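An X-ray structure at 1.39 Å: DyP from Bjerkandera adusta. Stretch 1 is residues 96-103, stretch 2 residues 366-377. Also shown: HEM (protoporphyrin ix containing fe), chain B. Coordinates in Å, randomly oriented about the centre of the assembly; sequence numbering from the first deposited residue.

Stretch 1, residues 96-103: ADAANLGD
Stretch 2 366-377: GFRFQQINWANN

The 367-375 helix widens into a pi-type turn at 369-375: Trp374 N reaches Phe369 O weakly at 3.2 Å, and Ala375 N bonds to Gln370 O at 2.9 Å. The i+5 pattern continues with Asn376 N to Gln371 O (2.9 Å), and Asn376 (chi1 m, -70°) points toward stretch 1, where its ND2 donates to Leu101 O at 2.9 Å and 157°. Gln371 (t, p) steadies that amide from its own stretch, NE2 to Asn376 OD1 at 3.0 Å.

Leu101 (m, t) is the central knob, set among Phe367, Arg368, Gln371 and Ile372. Its CA lies 5.9 Å from that of Ile372; its CD2 is 3.8 Å from Phe367 CE2 and 4.1 Å from Ile372 CD1. The Phe367 ring (chi1 t, chi2 68°) meets CD2 obliquely, as it does HEM CBC.

A bidentate salt bridge holds the other end. Extended Arg368 (t, t, t, chi4 -83°) donates NE to Asp97 OD2 (2.8 Å, 161°) and NH2 to Asp97 OD1 (2.9 Å, 159°), the carboxylate lying near the guanidinium plane. Asp97 is t; Asn100 (m) adds ND2 to Asp97 OD1 at 2.9 Å.

After the weakly bonded helix 98-101, Gly102 (phi 99°, psi 5°) closes a Schellman motif: Asp103 N to Ala98 O, 3.1 Å; Gly102 N to Ala99 O, 3.0 Å.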

# COMPACT_ATOMS: atom_id res chain seq x y z
N ALA A 96 -17.81 -6.65 -0.44
CA ALA A 96 -18.70 -6.68 -1.60
C ALA A 96 -17.96 -6.48 -2.92
O ALA A 96 -18.49 -6.83 -3.98
CB ALA A 96 -19.77 -5.62 -1.45
N ASP A 97 -16.75 -5.94 -2.85
CA ASP A 97 -15.94 -5.65 -4.03
C ASP A 97 -14.85 -6.70 -4.23
O ASP A 97 -14.15 -6.68 -5.25
CB ASP A 97 -15.29 -4.26 -3.88
CG ASP A 97 -14.85 -3.66 -5.21
OD1 ASP A 97 -15.51 -3.89 -6.25
OD2 ASP A 97 -13.84 -2.92 -5.22
N ALA A 98 -14.70 -7.63 -3.28
CA ALA A 98 -13.52 -8.50 -3.23
C ALA A 98 -13.43 -9.43 -4.43
O ALA A 98 -12.34 -9.62 -4.99
CB ALA A 98 -13.49 -9.27 -1.92
N ALA A 99 -14.56 -9.97 -4.87
CA ALA A 99 -14.55 -10.83 -6.04
C ALA A 99 -14.09 -10.06 -7.29
O ALA A 99 -13.38 -10.61 -8.13
CB ALA A 99 -15.92 -11.46 -6.25
N ASN A 100 -14.47 -8.79 -7.40
CA ASN A 100 -14.01 -7.95 -8.51
C ASN A 100 -12.51 -7.78 -8.53
O ASN A 100 -11.91 -7.68 -9.59
CB ASN A 100 -14.67 -6.58 -8.50
CG ASN A 100 -16.16 -6.65 -8.69
OD1 ASN A 100 -16.67 -7.44 -9.49
ND2 ASN A 100 -16.88 -5.82 -7.95
N LEU A 101 -11.91 -7.74 -7.34
CA LEU A 101 -10.46 -7.63 -7.20
C LEU A 101 -9.74 -8.93 -7.55
O LEU A 101 -8.52 -8.92 -7.74
CB LEU A 101 -10.07 -7.19 -5.78
CG LEU A 101 -10.69 -5.88 -5.26
CD1 LEU A 101 -10.42 -5.72 -3.76
CD2 LEU A 101 -10.15 -4.68 -6.04
N GLY A 102 -10.49 -10.03 -7.64
CA GLY A 102 -9.91 -11.34 -7.94
C GLY A 102 -9.69 -12.22 -6.72
O GLY A 102 -9.11 -13.30 -6.83
N ASP A 103 -10.14 -11.75 -5.56
CA ASP A 103 -9.93 -12.46 -4.30
C ASP A 103 -10.64 -13.81 -4.26
O ASP A 103 -11.77 -13.96 -4.76
CB ASP A 103 -10.49 -11.66 -3.12
CG ASP A 103 -9.70 -10.42 -2.78
OD1 ASP A 103 -8.88 -9.93 -3.60
OD2 ASP A 103 -9.93 -9.90 -1.67
N GLY A 366 -7.14 4.61 -8.09
CA GLY A 366 -5.86 4.34 -7.42
C GLY A 366 -5.69 2.85 -7.24
O GLY A 366 -5.53 2.13 -8.22
N PHE A 367 -5.81 2.39 -6.00
CA PHE A 367 -5.76 0.98 -5.66
C PHE A 367 -6.51 0.09 -6.66
O PHE A 367 -5.97 -0.90 -7.15
CB PHE A 367 -6.35 0.76 -4.27
CG PHE A 367 -6.64 -0.68 -3.96
CD1 PHE A 367 -5.59 -1.60 -3.80
CD2 PHE A 367 -7.95 -1.15 -3.92
CE1 PHE A 367 -5.87 -2.95 -3.57
CE2 PHE A 367 -8.22 -2.48 -3.67
CZ PHE A 367 -7.18 -3.39 -3.51
N ARG A 368 -7.78 0.41 -6.90
CA ARG A 368 -8.63 -0.50 -7.66
C ARG A 368 -8.23 -0.58 -9.12
O ARG A 368 -8.31 -1.64 -9.74
CB ARG A 368 -10.09 -0.09 -7.49
CG ARG A 368 -11.07 -1.15 -7.90
CD ARG A 368 -12.45 -0.69 -7.48
NE ARG A 368 -13.47 -1.70 -7.70
CZ ARG A 368 -14.08 -1.93 -8.86
NH1 ARG A 368 -13.79 -1.20 -9.93
NH2 ARG A 368 -15.00 -2.89 -8.95
N PHE A 369 -7.81 0.56 -9.68
CA PHE A 369 -7.34 0.62 -11.07
C PHE A 369 -6.03 -0.15 -11.24
O PHE A 369 -5.87 -0.90 -12.21
CB PHE A 369 -7.14 2.08 -11.47
CG PHE A 369 -7.33 2.35 -12.93
CD1 PHE A 369 -8.58 2.68 -13.43
CD2 PHE A 369 -6.25 2.30 -13.81
CE1 PHE A 369 -8.76 2.95 -14.78
CE2 PHE A 369 -6.44 2.55 -15.17
CZ PHE A 369 -7.70 2.89 -15.64
N GLN A 370 -5.12 0.04 -10.30
CA GLN A 370 -3.85 -0.68 -10.27
C GLN A 370 -4.06 -2.19 -10.17
O GLN A 370 -3.37 -2.96 -10.83
CB GLN A 370 -2.99 -0.17 -9.12
CG GLN A 370 -2.58 1.27 -9.31
CD GLN A 370 -2.13 1.92 -8.03
OE1 GLN A 370 -1.79 1.24 -7.05
NE2 GLN A 370 -2.12 3.25 -8.02
N GLN A 371 -5.05 -2.60 -9.38
CA GLN A 371 -5.35 -4.01 -9.18
C GLN A 371 -6.06 -4.64 -10.38
O GLN A 371 -5.61 -5.66 -10.92
CB GLN A 371 -6.20 -4.20 -7.92
CG GLN A 371 -6.45 -5.68 -7.58
CD GLN A 371 -5.17 -6.40 -7.19
OE1 GLN A 371 -4.49 -5.99 -6.25
NE2 GLN A 371 -4.82 -7.44 -7.93
N ILE A 372 -7.19 -4.06 -10.77
CA ILE A 372 -8.07 -4.68 -11.76
C ILE A 372 -7.61 -4.37 -13.18
O ILE A 372 -7.27 -5.27 -13.95
CB ILE A 372 -9.52 -4.25 -11.57
CG1 ILE A 372 -10.04 -4.69 -10.19
CG2 ILE A 372 -10.40 -4.86 -12.68
CD1 ILE A 372 -11.47 -4.26 -9.90
N ASN A 373 -7.60 -3.08 -13.52
CA ASN A 373 -7.33 -2.67 -14.89
C ASN A 373 -5.93 -3.01 -15.34
O ASN A 373 -5.69 -3.22 -16.53
CB ASN A 373 -7.55 -1.17 -15.07
CG ASN A 373 -8.95 -0.74 -14.73
OD1 ASN A 373 -9.44 -0.95 -13.62
ND2 ASN A 373 -9.62 -0.12 -15.69
N TRP A 374 -5.01 -3.05 -14.39
CA TRP A 374 -3.60 -3.22 -14.70
C TRP A 374 -3.04 -4.58 -14.27
O TRP A 374 -2.76 -5.42 -15.13
CB TRP A 374 -2.79 -2.05 -14.13
CG TRP A 374 -3.06 -0.74 -14.85
CD1 TRP A 374 -3.73 -0.57 -16.04
CD2 TRP A 374 -2.66 0.56 -14.42
NE1 TRP A 374 -3.76 0.76 -16.38
CE2 TRP A 374 -3.11 1.47 -15.40
CE3 TRP A 374 -1.97 1.04 -13.30
CZ2 TRP A 374 -2.88 2.84 -15.30
CZ3 TRP A 374 -1.75 2.39 -13.20
CH2 TRP A 374 -2.20 3.28 -14.20
N ALA A 375 -2.89 -4.81 -12.96
CA ALA A 375 -2.26 -6.04 -12.48
C ALA A 375 -2.96 -7.32 -12.94
O ALA A 375 -2.30 -8.29 -13.30
CB ALA A 375 -2.13 -6.00 -10.96
N ASN A 376 -4.29 -7.32 -12.90
CA ASN A 376 -5.10 -8.50 -13.27
C ASN A 376 -5.31 -8.68 -14.77
O ASN A 376 -5.93 -9.65 -15.21
CB ASN A 376 -6.49 -8.42 -12.62
CG ASN A 376 -6.47 -8.62 -11.12
OD1 ASN A 376 -5.41 -8.86 -10.51
ND2 ASN A 376 -7.63 -8.48 -10.50
N ASN A 377 -4.80 -7.74 -15.55
CA ASN A 377 -5.09 -7.69 -16.98
C ASN A 377 -3.90 -8.20 -17.77
O ASN A 377 -2.89 -7.50 -17.88
CB ASN A 377 -5.43 -6.25 -17.33
CG ASN A 377 -5.86 -6.06 -18.78
OD1 ASN A 377 -5.71 -6.93 -19.63
ND2 ASN A 377 -6.37 -4.86 -19.05
CHA HEM B . 5.79 -0.62 -5.24
CHB HEM B . 5.81 -4.69 -2.63
CHC HEM B . 0.99 -4.98 -2.96
CHD HEM B . 0.94 -0.90 -5.55
C1A HEM B . 6.22 -1.71 -4.54
C2A HEM B . 7.60 -2.05 -4.27
C3A HEM B . 7.60 -3.19 -3.56
C4A HEM B . 6.22 -3.58 -3.33
CMA HEM B . 8.82 -3.96 -3.02
CAA HEM B . 8.81 -1.27 -4.81
CBA HEM B . 9.30 -0.12 -3.91
CGA HEM B . 8.38 1.08 -3.91
O1A HEM B . 8.30 1.81 -4.92
O2A HEM B . 7.74 1.33 -2.85
C1B HEM B . 4.51 -5.12 -2.48
C2B HEM B . 4.09 -6.30 -1.75
C3B HEM B . 2.75 -6.38 -1.84
C4B HEM B . 2.30 -5.24 -2.61
CMB HEM B . 5.06 -7.27 -1.04
CAB HEM B . 1.80 -7.44 -1.22
CBB HEM B . 2.14 -8.15 -0.15
C1C HEM B . 0.57 -3.93 -3.73
C2C HEM B . -0.79 -3.68 -4.16
C3C HEM B . -0.81 -2.56 -4.89
C4C HEM B . 0.55 -2.06 -4.93
CMC HEM B . -1.99 -4.59 -3.79
CAC HEM B . -2.01 -1.85 -5.57
CBC HEM B . -3.01 -2.54 -6.14
C1D HEM B . 2.23 -0.43 -5.64
C2D HEM B . 2.57 0.85 -6.20
C3D HEM B . 4.06 0.93 -6.12
C4D HEM B . 4.49 -0.30 -5.51
CMD HEM B . 1.66 1.94 -6.80
CAD HEM B . 4.90 2.11 -6.63
CBD HEM B . 5.08 1.93 -8.13
CGD HEM B . 5.85 3.07 -8.74
O1D HEM B . 6.84 2.78 -9.47
O2D HEM B . 5.50 4.25 -8.51
NA HEM B . 5.42 -2.67 -3.97
NB HEM B . 3.39 -4.51 -3.03
NC HEM B . 1.36 -2.94 -4.26
ND HEM B . 3.38 -1.08 -5.20
FE HEM B . 3.39 -2.84 -4.17
O HOH W 1 3.31 -1.76 -2.50